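B-agarase (Agarivorans gilvus, PDB 5Z6P) hydrolyses agarose as a family 50 glycoside hydrolase, probably at beta-galactosidic linkages. Local coordinates at residues R361-W366 with P721-S726. Residues are numbered along the deposited sequence; the frame is centred on the assembly and turned at random.
Sequences RAMYQW and PITGRS
Two type I beta turns, one in the loop after helix 353-361 and one in the loop after strand 709-714, meet through side chains: Thr723 of the second touches Met363 and Tyr364 of the first. The first turn, Arg361 to Tyr364, is closed by Tyr364 N to Arg361 O; the second, Pro721 to Gly724, is closed by Gly724 N to Pro721 O at 2.9 Å. The contact is small, burying 134 Å² in all, and on the second turn nearly all of it falls on Thr723. The Thr723 methyl CG2 meets the Met363 methyl CE at 3.6 Å, the two side chains passing alongside and running opposite ways; a bend at the end of the Met363 chain (chi3 72°) turns CE off the line of the extended part. The same CG2 lies 4.0 Å from Tyr364 CZ, approaching the phenol end of the ring obliquely. The Tyr364 and Thr723 side chains point at one another from the two turns, bringing Tyr364 OH within 3.2 Å of Thr723 OG1. That is close enough for a hydrogen bond, possible rather than certain, for each hydroxyl has its stronger partner on strand 315-325: Ile316 O for Tyr364 and Thr315 OG1 for Thr723. What results is a loop-to-loop contact between two beta turns, next to the first residues of strand 315-325, with hydroxyls that bond to that strand.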
ATOM      1  N   ARG A 361      25.368   9.682  -1.311  1.00 18.22           N
ATOM      2  CA  ARG A 361      26.422   9.104  -2.140  1.00 19.58           C
ATOM      3  C   ARG A 361      27.425   8.293  -1.313  1.00 17.72           C
ATOM      4  O   ARG A 361      27.888   7.237  -1.747  1.00 18.73           O
ATOM      5  CB  ARG A 361      27.144  10.207  -2.935  1.00 22.11           C
ATOM      6  CG  ARG A 361      28.317   9.733  -3.784  1.00 19.85           C
ATOM      7  CD  ARG A 361      27.940   8.573  -4.684  1.00 21.00           C
ATOM      8  NE  ARG A 361      29.047   8.090  -5.513  1.00 21.27           N
ATOM      9  CZ  ARG A 361      29.896   7.128  -5.160  1.00 23.20           C
ATOM     10  NH1 ARG A 361      29.797   6.534  -3.980  1.00 24.52           N
ATOM     11  NH2 ARG A 361      30.848   6.748  -5.995  1.00 22.57           N
ATOM     12  N   ALA A 362      27.742   8.766  -0.117  1.00 19.91           N
ATOM     13  CA  ALA A 362      28.686   8.046   0.740  1.00 18.36           C
ATOM     14  C   ALA A 362      28.106   6.731   1.293  1.00 21.07           C
ATOM     15  O   ALA A 362      28.830   5.918   1.869  1.00 18.60           O
ATOM     16  CB  ALA A 362      29.141   8.931   1.871  1.00 23.22           C
ATOM     17  N   MET A 363      26.806   6.504   1.111  1.00 18.21           N
ATOM     18  CA  MET A 363      26.229   5.227   1.553  1.00 19.40           C
ATOM     19  C   MET A 363      26.664   4.078   0.652  1.00 18.71           C
ATOM     20  O   MET A 363      26.687   2.921   1.075  1.00 16.49           O
ATOM     21  CB  MET A 363      24.698   5.292   1.589  1.00 19.52           C
ATOM     22  CG  MET A 363      24.098   6.130   2.702  1.00 17.33           C
ATOM     23  SD  MET A 363      22.285   6.215   2.581  1.00 21.89           S
ATOM     24  CE  MET A 363      21.832   4.567   3.084  1.00 19.25           C
ATOM     25  N   TYR A 364      26.992   4.392  -0.596  1.00 17.11           N
ATOM     26  CA  TYR A 364      27.316   3.350  -1.560  1.00 17.70           C
ATOM     27  C   TYR A 364      28.800   2.997  -1.560  1.00 19.10           C
ATOM     28  O   TYR A 364      29.660   3.847  -1.792  1.00 20.07           O
ATOM     29  CB  TYR A 364      26.868   3.761  -2.970  1.00 16.58           C
ATOM     30  CG  TYR A 364      25.399   4.109  -3.044  1.00 15.38           C
ATOM     31  CD1 TYR A 364      24.430   3.113  -3.084  1.00 15.41           C
ATOM     32  CD2 TYR A 364      24.978   5.434  -3.048  1.00 18.91           C
ATOM     33  CE1 TYR A 364      23.084   3.426  -3.143  1.00 16.20           C
ATOM     34  CE2 TYR A 364      23.624   5.759  -3.094  1.00 17.54           C
ATOM     35  CZ  TYR A 364      22.686   4.749  -3.140  1.00 17.67           C
ATOM     36  OH  TYR A 364      21.348   5.063  -3.198  1.00 17.30           O
ATOM     37  N   GLN A 365      29.085   1.732  -1.282  1.00 19.09           N
ATOM     38  CA  GLN A 365      30.432   1.199  -1.399  1.00 18.15           C
ATOM     39  C   GLN A 365      30.872   1.128  -2.859  1.00 22.52           C
ATOM     40  O   GLN A 365      32.044   1.294  -3.162  1.00 24.15           O
ATOM     41  CB  GLN A 365      30.523  -0.192  -0.775  1.00 19.44           C
ATOM     42  CG  GLN A 365      30.445  -0.237   0.729  1.00 16.52           C
ATOM     43  CD  GLN A 365      30.591  -1.653   1.270  1.00 20.43           C
ATOM     44  OE1 GLN A 365      30.297  -2.633   0.585  1.00 24.74           O
ATOM     45  NE2 GLN A 365      31.040  -1.765   2.502  1.00 22.72           N
ATOM     46  N   TRP A 366      29.930   0.856  -3.757  1.00 20.70           N
ATOM     47  CA  TRP A 366      30.237   0.791  -5.180  1.00 18.10           C
ATOM     48  C   TRP A 366      29.159   1.402  -6.068  1.00 22.33           C
ATOM     49  O   TRP A 366      27.972   1.112  -5.932  1.00 15.44           O
ATOM     50  CB  TRP A 366      30.468  -0.650  -5.609  1.00 20.26           C
ATOM     51  CG  TRP A 366      30.722  -0.812  -7.073  1.00 20.69           C
ATOM     52  CD1 TRP A 366      31.929  -0.726  -7.708  1.00 22.61           C
ATOM     53  CD2 TRP A 366      29.757  -1.111  -8.091  1.00 20.32           C
ATOM     54  NE1 TRP A 366      31.770  -0.942  -9.054  1.00 21.91           N
ATOM     55  CE2 TRP A 366      30.447  -1.179  -9.316  1.00 21.87           C
ATOM     56  CE3 TRP A 366      28.370  -1.314  -8.089  1.00 20.07           C
ATOM     57  CZ2 TRP A 366      29.803  -1.447 -10.523  1.00 18.29           C
ATOM     58  CZ3 TRP A 366      27.740  -1.583  -9.281  1.00 18.04           C
ATOM     59  CH2 TRP A 366      28.458  -1.645 -10.484  1.00 18.46           C
ATOM     60  N   PRO A 721      14.352  -0.758  -3.190  1.00 15.86           N
ATOM     61  CA  PRO A 721      15.747  -0.446  -2.844  1.00 16.69           C
ATOM     62  C   PRO A 721      15.841  -0.060  -1.381  1.00 13.92           C
ATOM     63  O   PRO A 721      14.928   0.578  -0.885  1.00 15.37           O
ATOM     64  CB  PRO A 721      16.095   0.744  -3.748  1.00 16.58           C
ATOM     65  CG  PRO A 721      15.089   0.722  -4.830  1.00 14.17           C
ATOM     66  CD  PRO A 721      13.840   0.124  -4.248  1.00 15.75           C
ATOM     67  N   ILE A 722      16.914  -0.454  -0.702  1.00 17.11           N
ATOM     68  CA  ILE A 722      17.056  -0.189   0.734  1.00 16.38           C
ATOM     69  C   ILE A 722      17.187   1.310   0.966  1.00 17.02           C
ATOM     70  O   ILE A 722      16.792   1.837   2.008  1.00 16.06           O
ATOM     71  CB  ILE A 722      18.279  -0.955   1.332  1.00 18.07           C
ATOM     72  CG1 ILE A 722      18.027  -2.465   1.270  1.00 18.38           C
ATOM     73  CG2 ILE A 722      18.557  -0.533   2.771  1.00 16.46           C
ATOM     74  CD1 ILE A 722      19.206  -3.319   1.668  1.00 17.51           C
ATOM     75  N   THR A 723      17.719   1.995  -0.040  1.00 16.65           N
ATOM     76  CA  THR A 723      17.868   3.448  -0.020  1.00 16.81           C
ATOM     77  C   THR A 723      16.634   4.159  -0.588  1.00 15.31           C
ATOM     78  O   THR A 723      16.610   5.368  -0.715  1.00 15.63           O
ATOM     79  CB  THR A 723      19.115   3.870  -0.828  1.00 17.43           C
ATOM     80  OG1 THR A 723      19.164   3.093  -2.023  1.00 16.27           O
ATOM     81  CG2 THR A 723      20.394   3.624  -0.031  1.00 13.74           C
ATOM     82  N   GLY A 724      15.616   3.396  -0.942  1.00 15.93           N
ATOM     83  CA  GLY A 724      14.384   3.990  -1.431  1.00 16.47           C
ATOM     84  C   GLY A 724      14.238   4.146  -2.934  1.00 18.09           C
ATOM     85  O   GLY A 724      15.195   4.475  -3.645  1.00 18.01           O
ATOM     86  N   ARG A 725      13.017   3.892  -3.405  1.00 17.32           N
ATOM     87  CA  ARG A 725      12.583   4.235  -4.750  1.00 18.53           C
ATOM     88  C   ARG A 725      12.826   5.696  -5.012  1.00 22.60           C
ATOM     89  O   ARG A 725      12.437   6.526  -4.205  1.00 22.82           O
ATOM     90  CB  ARG A 725      11.092   3.964  -4.942  1.00 18.00           C
ATOM     91  CG  ARG A 725      10.757   2.624  -5.449  1.00 22.44           C
ATOM     92  CD  ARG A 725       9.321   2.606  -5.959  1.00 24.04           C
ATOM     93  NE  ARG A 725       9.194   3.395  -7.169  1.00 26.82           N
ATOM     94  CZ  ARG A 725       8.107   4.075  -7.522  1.00 32.75           C
ATOM     95  NH1 ARG A 725       7.028   4.089  -6.741  1.00 29.64           N
ATOM     96  NH2 ARG A 725       8.112   4.752  -8.664  1.00 29.47           N
ATOM     97  N   SER A 726      13.426   6.001  -6.159  1.00 21.69           N
ATOM     98  CA  SER A 726      13.754   7.379  -6.531  1.00 22.07           C
ATOM     99  C   SER A 726      12.567   8.314  -6.448  1.00 24.35           C
ATOM    100  O   SER A 726      12.652   9.389  -5.857  1.00 25.99           O
ATOM    101  CB  SER A 726      14.323   7.426  -7.953  1.00 19.13           C
ATOM    102  OG  SER A 726      15.456   6.607  -8.061  1.00 22.51           O
TER